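Local coordinates for protein involved in catabolism of external DNA (Legionella pneumophila subsp. pneumophila, PDB 2OO3) that probably methylates N6 of adenine 2030 in 23S ribosomal RNA, using S-adenosylmethionine as the methyl donor, as members of the RlmJ family do, at residues Asp16-Ile21 with Leu255-Leu260; Asn67-Asp72 with Thr262-Gly267; Val196-Val201 with Arg222-Leu227. One frame throughout, in Å; residues are numbered along the deposited sequence. Where two conformers were deposited one is given.

Contact 1: residues Asp16-Ile21 with Leu255-Leu260; sequences DVIKHI and LVLETL
V256 meets I21 at the first of three places where helix 255-260 touches helix 16-21. The two side chains slide past each other in opposite directions, and V256 CG1, set anti to the backbone N (chi1 167°), lies 3.8 Å from I21 CG2. Two beta-branched residues suit this place, since their branches begin at CB, near the backbone. At L257 the packing is closest: its CD2 comes within 3.5 Å of I18 CD1, while the other branch of L257 turns to I223 of the sheet. I18 has CG1 anti to its backbone N (chi1 -180°), and a chi2 of 60° then sets CD1, which touches V256, L257 and L260.

The helix segments run nearly antiparallel, with axes 11.2 Å apart at closest approach, side by side on one face of the central Rossmann-like methyltransferase sheet; I18 rests on L225 of that sheet. At L260 the fork of the leucine is split between two partners. Its CD1 is 4.0 Å from I18 CD1, and its CD2 is 3.8 Å from V17 CG1. I21 CD1 approaches the first of these branches more loosely. From the same turns of helix 16-21, H20, predicted to bind S-adenosylmethionine, and K19, which pairs with D16 and D166, leave toward the side turned from these leucines.

Contact 2: residues Asn67-Asp72 with Thr262-Gly267; sequences NPVWLD and TYFNPG
Y263 and D72 form the polar part of this contact, in which helix 66-71 and the residue just after it meet the C-terminal end of helix 249-263 and the loop that follows. The phenol donates from OH to D72 OD2 over a short 2.5 Å. The carboxylate oxygen is met on its anti side, 20° out of the plane of the group, and lies at the edge of the tyrosine ring. The side chains cross at about a right angle, with carboxylate and ring planes 63° apart. D72 is the first residue to leave the helix, and its CG stands anti to the backbone N (chi1 -152°), which puts CG, and with it the carboxylate, beside the tyrosine OH; its other oxygen, OD1, has a weak bond to N75.

The apolar contacts come chiefly from within helix 66-71. P68 CB sits 4.1 Å from Y263 CD1. D72 CB also lies against the ring, 3.6 Å from Y263 CE1, so the tyrosine is met along one flank by both proline and aspartate. V69 sends CG2 to F264, 4.1 Å from CZ at the tip of that ring, and makes a looser approach to Y263 CG. A compact valine fits between two aromatic residues, and the longer phenylalanine reaches on to F14 and V17 of helix 14-30.

Tyrosine suits its place because one side chain provides both an apolar ring for P68 and V69 and a hydroxyl for D72. The negative charge expected on the aspartate would polarise that hydroxyl, and the short bond fixes where the ring tip lies at this partly exposed boundary, while V69 and F264 pack in the buried part.

Contact 3: residues Val196-Val201 with Arg222-Leu227; sequences VWYPVV and RIELHL
Y198 and E224 reach one another through contrasting first torsions. The tyrosine places CG between its backbone N and carbonyl carbon, the crowded position (chi1 61°), whereas E224 has CG anti to its carbonyl carbon (chi1 -64°) and then runs out extended. The two side chains cross at about a right angle, ring and carboxylate planes 69° apart, and Y198 OH donates to E224 OE2 over a short 2.5 Å, using the anti lone pair, the one away from the other oxygen.

A second donor grips the same oxygen: R222 NH1 forms a salt bridge of 2.9 Å to E224 OE2, coming from above the carboxylate plane while the acceptor stays in the guanidinium plane. The arginine chain passes close by the phenol, with R222 CD 3.2 Å from Y198 OH, and its NH2 pairs with E274 of the edge strand. Strands 193-200 and 220-226 are next-nearest neighbours in the sheet, running the same way on either side of the antiparallel strand 237-243. Strand 237-243 corresponds to the reversed seventh strand that class I methyltransferases insert between strands five and six, in a sheet here extended by strand 270-275. Y198 is backbone-bonded to G239 of that middle strand, whose lack of a side chain may leave room for the tyrosine to reach across. Helix 203-216 covers the group, T206 and L210 lying on Y198.

Glutamate serves here because both its oxygens can be used: E224 OE1 accepts from H226 NE2 at 2.7 Å, again on the anti side and close to the imidazole plane. That buried carboxylate therefore has three donors, which would be expected to stabilise its negative charge. The histidine ring in turn offers an edge to the other strand, its CE1 lying 3.8 Å from V200 CG2, the side chains crossing at about a right angle.

In the fold
The six segments follow the chain as 16-21, 67-72, 196-201, 222-227, 255-260 and 262-267: contacts 1 and 2 interlock, and contact 3 is nested within the loops both close. Contact 1 lies between the others in distance, its centre about 10 Å from that of contact 2 and about 11 Å from that of contact 3, whereas the centres of contacts 2 and 3 lie about 18 Å apart. Helix 249-263 is shared by contacts 1 and 2, and both helices of contact 1 lie on the sheet that contains contact 3. Through F264 and N265, contact 2 reaches L227. Early and late parts of the chain thus join around one methyltransferase sheet, contact 1 carrying H20 of the predicted cofactor site and contact 3 lying near D166, the predicted proton acceptor.

Contact 1: residues Asp16-Ile21 with Leu255-Leu260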
loop_
_atom_site.group_PDB
_atom_site.type_symbol
_atom_site.label_atom_id
_atom_site.label_comp_id
_atom_site.label_asym_id
_atom_site.label_seq_id
_atom_site.Cartn_x
_atom_site.Cartn_y
_atom_site.Cartn_z
ATOM N N ASP A 16 0.008 -2.797 7.526
ATOM C CA ASP A 16 0.411 -1.417 7.212
ATOM C C ASP A 16 1.896 -1.321 6.926
ATOM O O ASP A 16 2.317 -0.646 6.012
ATOM C CB ASP A 16 0.056 -0.465 8.354
ATOM C CG ASP A 16 -1.350 0.144 8.197
ATOM O OD1 ASP A 16 -2.048 -0.179 7.200
ATOM O OD2 ASP A 16 -1.743 0.953 9.082
ATOM N N VAL A 17 2.709 -1.990 7.730
ATOM C CA VAL A 17 4.147 -1.875 7.557
ATOM C C VAL A 17 4.567 -2.359 6.167
ATOM O O VAL A 17 5.228 -1.613 5.401
ATOM C CB VAL A 17 4.933 -2.634 8.662
ATOM C CG1 VAL A 17 6.453 -2.637 8.329
ATOM C CG2 VAL A 17 4.690 -1.976 10.010
ATOM N N ILE A 18 4.167 -3.587 5.807
ATOM C CA ILE A 18 4.575 -4.081 4.496
ATOM C C ILE A 18 3.936 -3.299 3.337
ATOM O O ILE A 18 4.587 -2.996 2.317
ATOM C CB ILE A 18 4.419 -5.612 4.318
ATOM C CG1 ILE A 18 4.886 -6.037 2.896
ATOM C CG2 ILE A 18 2.981 -6.054 4.502
ATOM C CD1 ILE A 18 6.401 -5.705 2.556
ATOM N N LYS A 19 2.675 -2.937 3.486
ATOM C CA LYS A 19 2.005 -2.154 2.441
ATOM C C LYS A 19 2.673 -0.779 2.226
ATOM O O LYS A 19 2.883 -0.327 1.079
ATOM C CB LYS A 19 0.502 -2.077 2.766
ATOM C CG LYS A 19 -0.174 -0.769 2.595
ATOM C CD LYS A 19 -1.660 -0.764 3.066
ATOM C CE LYS A 19 -1.958 -1.723 4.217
ATOM N NZ LYS A 19 -3.363 -1.565 4.697
ATOM N N HIS A 20 3.019 -0.105 3.316
ATOM C CA HIS A 20 3.572 1.245 3.196
ATOM C C HIS A 20 5.032 1.263 2.745
ATOM O O HIS A 20 5.422 2.140 2.004
ATOM C CB HIS A 20 3.371 2.031 4.487
ATOM C CG HIS A 20 1.930 2.379 4.751
ATOM N ND1 HIS A 20 1.424 2.533 6.025
ATOM C CD2 HIS A 20 0.896 2.627 3.903
ATOM C CE1 HIS A 20 0.146 2.867 5.955
ATOM N NE2 HIS A 20 -0.202 2.921 4.681
ATOM N N ILE A 21 5.827 0.279 3.160
ATOM C CA ILE A 21 7.188 0.196 2.651
ATOM C C ILE A 21 7.127 -0.076 1.159
ATOM O O ILE A 21 7.891 0.545 0.389
ATOM C CB ILE A 21 8.014 -0.923 3.351
ATOM C CG1 ILE A 21 8.120 -0.594 4.843
ATOM C CG2 ILE A 21 9.406 -1.057 2.686
ATOM C CD1 ILE A 21 8.720 -1.739 5.703
ATOM N N LEU A 255 14.517 -8.403 0.100
ATOM C CA LEU A 255 15.299 -7.919 1.243
ATOM C C LEU A 255 14.356 -7.359 2.307
ATOM O O LEU A 255 14.528 -7.622 3.499
ATOM C CB LEU A 255 16.337 -6.846 0.857
ATOM C CG LEU A 255 17.197 -6.312 2.051
ATOM C CD1 LEU A 255 17.805 -7.405 2.940
ATOM C CD2 LEU A 255 18.307 -5.328 1.620
ATOM N N VAL A 256 13.356 -6.593 1.881
ATOM C CA VAL A 256 12.442 -6.000 2.849
ATOM C C VAL A 256 11.725 -7.127 3.621
ATOM O O VAL A 256 11.703 -7.134 4.855
ATOM C CB VAL A 256 11.400 -5.085 2.162
ATOM C CG1 VAL A 256 10.223 -4.717 3.154
ATOM C CG2 VAL A 256 12.078 -3.798 1.607
ATOM N N LEU A 257 11.126 -8.061 2.882
ATOM C CA LEU A 257 10.351 -9.152 3.493
ATOM C C LEU A 257 11.207 -10.023 4.406
ATOM O O LEU A 257 10.756 -10.390 5.491
ATOM C CB LEU A 257 9.668 -10.020 2.427
ATOM C CG LEU A 257 8.574 -9.329 1.596
ATOM C CD1 LEU A 257 8.232 -10.145 0.330
ATOM C CD2 LEU A 257 7.312 -9.119 2.447
ATOM N N GLU A 258 12.437 -10.345 3.989
ATOM C CA GLU A 258 13.349 -11.083 4.878
ATOM C C GLU A 258 13.563 -10.332 6.168
ATOM O O GLU A 258 13.509 -10.928 7.245
ATOM C CB GLU A 258 14.733 -11.282 4.269
ATOM C CG GLU A 258 14.819 -12.083 2.999
ATOM C CD GLU A 258 16.289 -12.327 2.656
ATOM O OE1 GLU A 258 16.583 -12.754 1.518
ATOM O OE2 GLU A 258 17.144 -12.084 3.562
ATOM N N THR A 259 13.853 -9.028 6.070
ATOM C CA THR A 259 14.013 -8.199 7.275
ATOM C C THR A 259 12.774 -8.227 8.185
ATOM O O THR A 259 12.891 -8.407 9.407
ATOM C CB THR A 259 14.400 -6.733 6.928
ATOM O OG1 THR A 259 15.574 -6.756 6.120
ATOM C CG2 THR A 259 14.707 -5.946 8.156
ATOM N N LEU A 260 11.594 -8.045 7.603
ATOM C CA LEU A 260 10.354 -8.039 8.405
ATOM C C LEU A 260 10.083 -9.363 9.175
ATOM O O LEU A 260 9.560 -9.358 10.306
ATOM C CB LEU A 260 9.157 -7.651 7.519
ATOM C CG LEU A 260 9.229 -6.204 6.993
ATOM C CD1 LEU A 260 7.990 -5.939 6.166
ATOM C CD2 LEU A 260 9.320 -5.200 8.192
#

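Contact 2: residues Asn67-Asp72 with Thr262-Gly267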
loop_
_atom_site.group_PDB
_atom_site.type_symbol
_atom_site.label_atom_id
_atom_site.label_comp_id
_atom_site.label_asym_id
_atom_site.label_seq_id
_atom_site.Cartn_x
_atom_site.Cartn_y
_atom_site.Cartn_z
ATOM N N ASN A 67 5.950 -0.686 15.698
ATOM C CA ASN A 67 6.771 -0.369 16.868
ATOM C C ASN A 67 8.147 -1.090 16.937
ATOM O O ASN A 67 9.155 -0.435 17.219
ATOM C CB ASN A 67 5.989 -0.496 18.184
ATOM C CG ASN A 67 6.513 0.441 19.259
ATOM O OD1 ASN A 67 6.897 1.585 18.972
ATOM N ND2 ASN A 67 6.525 -0.027 20.510
ATOM N N PRO A 68 8.193 -2.426 16.726
ATOM C CA PRO A 68 9.524 -3.094 16.738
ATOM C C PRO A 68 10.466 -2.595 15.633
ATOM O O PRO A 68 11.689 -2.536 15.818
ATOM C CB PRO A 68 9.188 -4.582 16.491
ATOM C CG PRO A 68 7.716 -4.720 16.869
ATOM C CD PRO A 68 7.091 -3.387 16.523
ATOM N N VAL A 69 9.883 -2.225 14.498
ATOM C CA VAL A 69 10.644 -1.774 13.344
ATOM C C VAL A 69 11.197 -0.391 13.681
ATOM O O VAL A 69 12.412 -0.120 13.480
ATOM C CB VAL A 69 9.749 -1.778 12.038
ATOM C CG1 VAL A 69 10.455 -1.116 10.877
ATOM C CG2 VAL A 69 9.384 -3.199 11.642
ATOM N N TRP A 70 10.323 0.464 14.215
ATOM C CA TRP A 70 10.681 1.816 14.598
ATOM C C TRP A 70 11.736 1.850 15.701
ATOM O O TRP A 70 12.714 2.596 15.608
ATOM C CB TRP A 70 9.452 2.577 15.095
ATOM C CG TRP A 70 9.742 3.966 15.699
ATOM C CD1 TRP A 70 9.663 4.315 17.030
ATOM C CD2 TRP A 70 10.117 5.176 14.991
ATOM N NE1 TRP A 70 9.975 5.649 17.188
ATOM C CE2 TRP A 70 10.259 6.200 15.961
ATOM C CE3 TRP A 70 10.356 5.483 13.635
ATOM C CZ2 TRP A 70 10.594 7.525 15.622
ATOM C CZ3 TRP A 70 10.710 6.803 13.293
ATOM C CH2 TRP A 70 10.827 7.804 14.294
ATOM N N LEU A 71 11.523 1.057 16.742
ATOM C CA LEU A 71 12.478 1.009 17.841
ATOM C C LEU A 71 13.872 0.601 17.368
ATOM O O LEU A 71 14.869 1.106 17.892
ATOM C CB LEU A 71 11.985 0.057 18.939
ATOM C CG LEU A 71 10.800 0.608 19.736
ATOM C CD1 LEU A 71 10.308 -0.400 20.738
ATOM C CD2 LEU A 71 11.138 1.921 20.426
ATOM N N ASP A 72 13.937 -0.300 16.388
ATOM C CA ASP A 72 15.217 -0.780 15.860
ATOM C C ASP A 72 15.676 -0.071 14.598
ATOM O O ASP A 72 16.477 -0.626 13.835
ATOM C CB ASP A 72 15.150 -2.281 15.567
ATOM C CG ASP A 72 16.508 -2.955 15.675
ATOM O OD1 ASP A 72 17.341 -2.471 16.475
ATOM O OD2 ASP A 72 16.735 -3.961 14.968
ATOM N N THR A 262 12.198 -11.076 10.535
ATOM C CA THR A 262 13.018 -11.073 11.755
ATOM C C THR A 262 12.352 -10.276 12.898
ATOM O O THR A 262 12.725 -10.440 14.048
ATOM C CB THR A 262 14.465 -10.554 11.535
ATOM O OG1 THR A 262 14.472 -9.134 11.329
ATOM C CG2 THR A 262 15.138 -11.255 10.343
ATOM N N TYR A 263 11.381 -9.417 12.574
ATOM C CA TYR A 263 10.640 -8.647 13.583
ATOM C C TYR A 263 9.278 -9.255 13.915
ATOM O O TYR A 263 8.833 -9.195 15.047
ATOM C CB TYR A 263 10.474 -7.173 13.146
ATOM C CG TYR A 263 11.789 -6.425 13.055
ATOM C CD1 TYR A 263 12.383 -5.885 14.198
ATOM C CD2 TYR A 263 12.445 -6.270 11.835
ATOM C CE1 TYR A 263 13.598 -5.219 14.128
ATOM C CE2 TYR A 263 13.678 -5.607 11.750
ATOM C CZ TYR A 263 14.239 -5.077 12.889
ATOM O OH TYR A 263 15.447 -4.395 12.812
ATOM N N PHE A 264 8.610 -9.844 12.940
ATOM C CA PHE A 264 7.254 -10.346 13.169
ATOM C C PHE A 264 7.286 -11.866 13.393
ATOM O O PHE A 264 7.622 -12.612 12.468
ATOM C CB PHE A 264 6.356 -10.010 11.983
ATOM C CG PHE A 264 6.338 -8.519 11.600
ATOM C CD1 PHE A 264 6.405 -7.523 12.566
ATOM C CD2 PHE A 264 6.185 -8.137 10.268
ATOM C CE1 PHE A 264 6.368 -6.165 12.203
ATOM C CE2 PHE A 264 6.165 -6.792 9.895
ATOM C CZ PHE A 264 6.259 -5.801 10.888
ATOM N N ASN A 265 6.922 -12.316 14.597
ATOM C CA ASN A 265 6.972 -13.763 14.961
ATOM C C ASN A 265 8.275 -14.439 14.495
ATOM O O ASN A 265 8.237 -15.404 13.742
ATOM C CB ASN A 265 5.755 -14.520 14.389
ATOM C CG ASN A 265 5.440 -15.822 15.166
ATOM O OD1 ASN A 265 6.013 -16.078 16.232
ATOM N ND2 ASN A 265 4.532 -16.634 14.627
ATOM N N PRO A 266 9.442 -13.920 14.909
ATOM C CA PRO A 266 10.630 -14.479 14.277
ATOM C C PRO A 266 10.784 -15.954 14.579
ATOM O O PRO A 266 10.359 -16.428 15.636
ATOM C CB PRO A 266 11.778 -13.675 14.876
ATOM C CG PRO A 266 11.239 -13.095 16.115
ATOM C CD PRO A 266 9.773 -12.871 15.878
ATOM N N GLY A 267 11.345 -16.671 13.622
ATOM C CA GLY A 267 11.459 -18.109 13.739
ATOM C C GLY A 267 10.259 -18.824 13.158
ATOM O O GLY A 267 10.377 -19.996 12.767
#

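Contact 3: residues Val196-Val201 with Arg222-Leu227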
loop_
_atom_site.group_PDB
_atom_site.type_symbol
_atom_site.label_atom_id
_atom_site.label_comp_id
_atom_site.label_asym_id
_atom_site.label_seq_id
_atom_site.Cartn_x
_atom_site.Cartn_y
_atom_site.Cartn_z
ATOM N N VAL A 196 -2.379 -3.538 -5.483
ATOM C CA VAL A 196 -3.545 -3.800 -4.618
ATOM C C VAL A 196 -3.114 -4.664 -3.422
ATOM O O VAL A 196 -2.430 -5.685 -3.596
ATOM C CB VAL A 196 -4.719 -4.437 -5.411
ATOM C CG1 VAL A 196 -4.296 -5.733 -6.093
ATOM C CG2 VAL A 196 -5.983 -4.657 -4.523
ATOM N N TRP A 197 -3.476 -4.201 -2.226
ATOM C CA TRP A 197 -3.255 -4.923 -0.979
ATOM C C TRP A 197 -4.423 -5.897 -0.778
ATOM O O TRP A 197 -5.595 -5.552 -1.064
ATOM C CB TRP A 197 -3.196 -3.919 0.201
ATOM C CG TRP A 197 -3.022 -4.616 1.534
ATOM C CD1 TRP A 197 -1.837 -5.096 2.079
ATOM C CD2 TRP A 197 -4.070 -5.001 2.432
ATOM N NE1 TRP A 197 -2.104 -5.735 3.274
ATOM C CE2 TRP A 197 -3.461 -5.683 3.518
ATOM C CE3 TRP A 197 -5.469 -4.861 2.408
ATOM C CZ2 TRP A 197 -4.206 -6.216 4.572
ATOM C CZ3 TRP A 197 -6.209 -5.351 3.477
ATOM C CH2 TRP A 197 -5.573 -6.010 4.558
ATOM N N TYR A 198 -4.136 -7.070 -0.200
ATOM C CA TYR A 198 -5.194 -8.014 0.175
ATOM C C TYR A 198 -4.813 -8.756 1.455
ATOM O O TYR A 198 -3.610 -8.942 1.730
ATOM C CB TYR A 198 -5.440 -9.006 -0.969
ATOM C CG TYR A 198 -4.237 -9.852 -1.330
ATOM C CD1 TYR A 198 -4.010 -11.078 -0.711
ATOM C CD2 TYR A 198 -3.326 -9.428 -2.316
ATOM C CE1 TYR A 198 -2.896 -11.873 -1.055
ATOM C CE2 TYR A 198 -2.242 -10.197 -2.668
ATOM C CZ TYR A 198 -2.025 -11.413 -2.033
ATOM O OH TYR A 198 -0.933 -12.156 -2.394
ATOM N N PRO A 199 -5.818 -9.157 2.260
ATOM C CA PRO A 199 -5.557 -9.941 3.447
ATOM C C PRO A 199 -5.603 -11.437 3.188
ATOM O O PRO A 199 -6.124 -11.888 2.166
ATOM C CB PRO A 199 -6.736 -9.572 4.370
ATOM C CG PRO A 199 -7.875 -9.297 3.435
ATOM C CD PRO A 199 -7.255 -8.829 2.125
ATOM N N VAL A 200 -5.049 -12.189 4.141
ATOM C CA VAL A 200 -5.279 -13.624 4.254
ATOM C C VAL A 200 -6.057 -13.869 5.555
ATOM O O VAL A 200 -5.488 -13.892 6.679
ATOM C CB VAL A 200 -3.956 -14.439 4.220
ATOM C CG1 VAL A 200 -4.285 -15.962 4.253
ATOM C CG2 VAL A 200 -3.178 -14.109 2.962
ATOM N N VAL A 201 -7.371 -13.970 5.396
ATOM C CA VAL A 201 -8.289 -14.221 6.501
ATOM C C VAL A 201 -9.001 -15.562 6.238
ATOM O O VAL A 201 -9.155 -16.396 7.133
ATOM C CB VAL A 201 -9.346 -13.097 6.630
ATOM C CG1 VAL A 201 -10.305 -13.394 7.782
ATOM C CG2 VAL A 201 -8.684 -11.721 6.826
ATOM N N ARG A 222 3.478 -11.040 -7.076
ATOM C CA ARG A 222 2.680 -11.196 -5.881
ATOM C C ARG A 222 3.652 -11.329 -4.727
ATOM O O ARG A 222 4.614 -12.093 -4.835
ATOM C CB ARG A 222 1.823 -12.460 -6.011
ATOM C CG ARG A 222 1.515 -13.066 -4.663
ATOM C CD ARG A 222 0.331 -13.968 -4.692
ATOM N NE ARG A 222 0.602 -15.290 -5.210
ATOM C CZ ARG A 222 0.271 -16.430 -4.578
ATOM N NH1 ARG A 222 -0.318 -16.431 -3.376
ATOM N NH2 ARG A 222 0.530 -17.588 -5.157
ATOM N N ILE A 223 3.458 -10.548 -3.661
ATOM C CA ILE A 223 4.269 -10.679 -2.466
ATOM C C ILE A 223 3.351 -10.953 -1.264
ATOM O O ILE A 223 2.220 -10.448 -1.205
ATOM C CB ILE A 223 5.157 -9.434 -2.259
ATOM C CG1 ILE A 223 4.293 -8.203 -1.954
ATOM C CG2 ILE A 223 6.029 -9.208 -3.524
ATOM C CD1 ILE A 223 5.111 -6.951 -1.486
ATOM N N GLU A 224 3.790 -11.812 -0.342
ATOM C CA GLU A 224 2.964 -12.102 0.826
ATOM C C GLU A 224 3.859 -12.235 2.035
ATOM O O GLU A 224 5.020 -12.581 1.903
ATOM C CB GLU A 224 2.130 -13.384 0.653
ATOM C CG GLU A 224 1.118 -13.300 -0.465
ATOM C CD GLU A 224 0.148 -14.484 -0.506
ATOM O OE1 GLU A 224 0.327 -15.444 0.293
ATOM O OE2 GLU A 224 -0.768 -14.448 -1.349
ATOM N N LEU A 225 3.293 -11.936 3.193
ATOM C CA LEU A 225 3.971 -11.999 4.476
ATOM C C LEU A 225 3.010 -12.743 5.387
ATOM O O LEU A 225 1.856 -12.353 5.524
ATOM C CB LEU A 225 4.204 -10.563 4.987
ATOM C CG LEU A 225 4.854 -10.331 6.350
ATOM C CD1 LEU A 225 6.271 -10.871 6.396
ATOM C CD2 LEU A 225 4.868 -8.838 6.697
ATOM N N HIS A 226 3.483 -13.808 6.012
ATOM C CA HIS A 226 2.637 -14.661 6.799
ATOM C C HIS A 226 3.203 -14.753 8.211
ATOM O O HIS A 226 4.385 -15.089 8.415
ATOM C CB HIS A 226 2.534 -16.033 6.148
ATOM C CG HIS A 226 1.843 -16.017 4.826
ATOM N ND1 HIS A 226 0.498 -15.740 4.692
ATOM C CD2 HIS A 226 2.303 -16.253 3.577
ATOM C CE1 HIS A 226 0.165 -15.792 3.414
ATOM N NE2 HIS A 226 1.243 -16.100 2.718
ATOM N N LEU A 227 2.353 -14.437 9.189
ATOM C CA LEU A 227 2.780 -14.492 10.568
ATOM C C LEU A 227 2.892 -15.930 11.118
ATOM O O LEU A 227 3.641 -16.167 12.060
ATOM C CB LEU A 227 1.825 -13.684 11.444
ATOM C CG LEU A 227 1.735 -12.190 11.200
ATOM C CD1 LEU A 227 0.659 -11.618 12.141
ATOM C CD2 LEU A 227 3.081 -11.519 11.429
#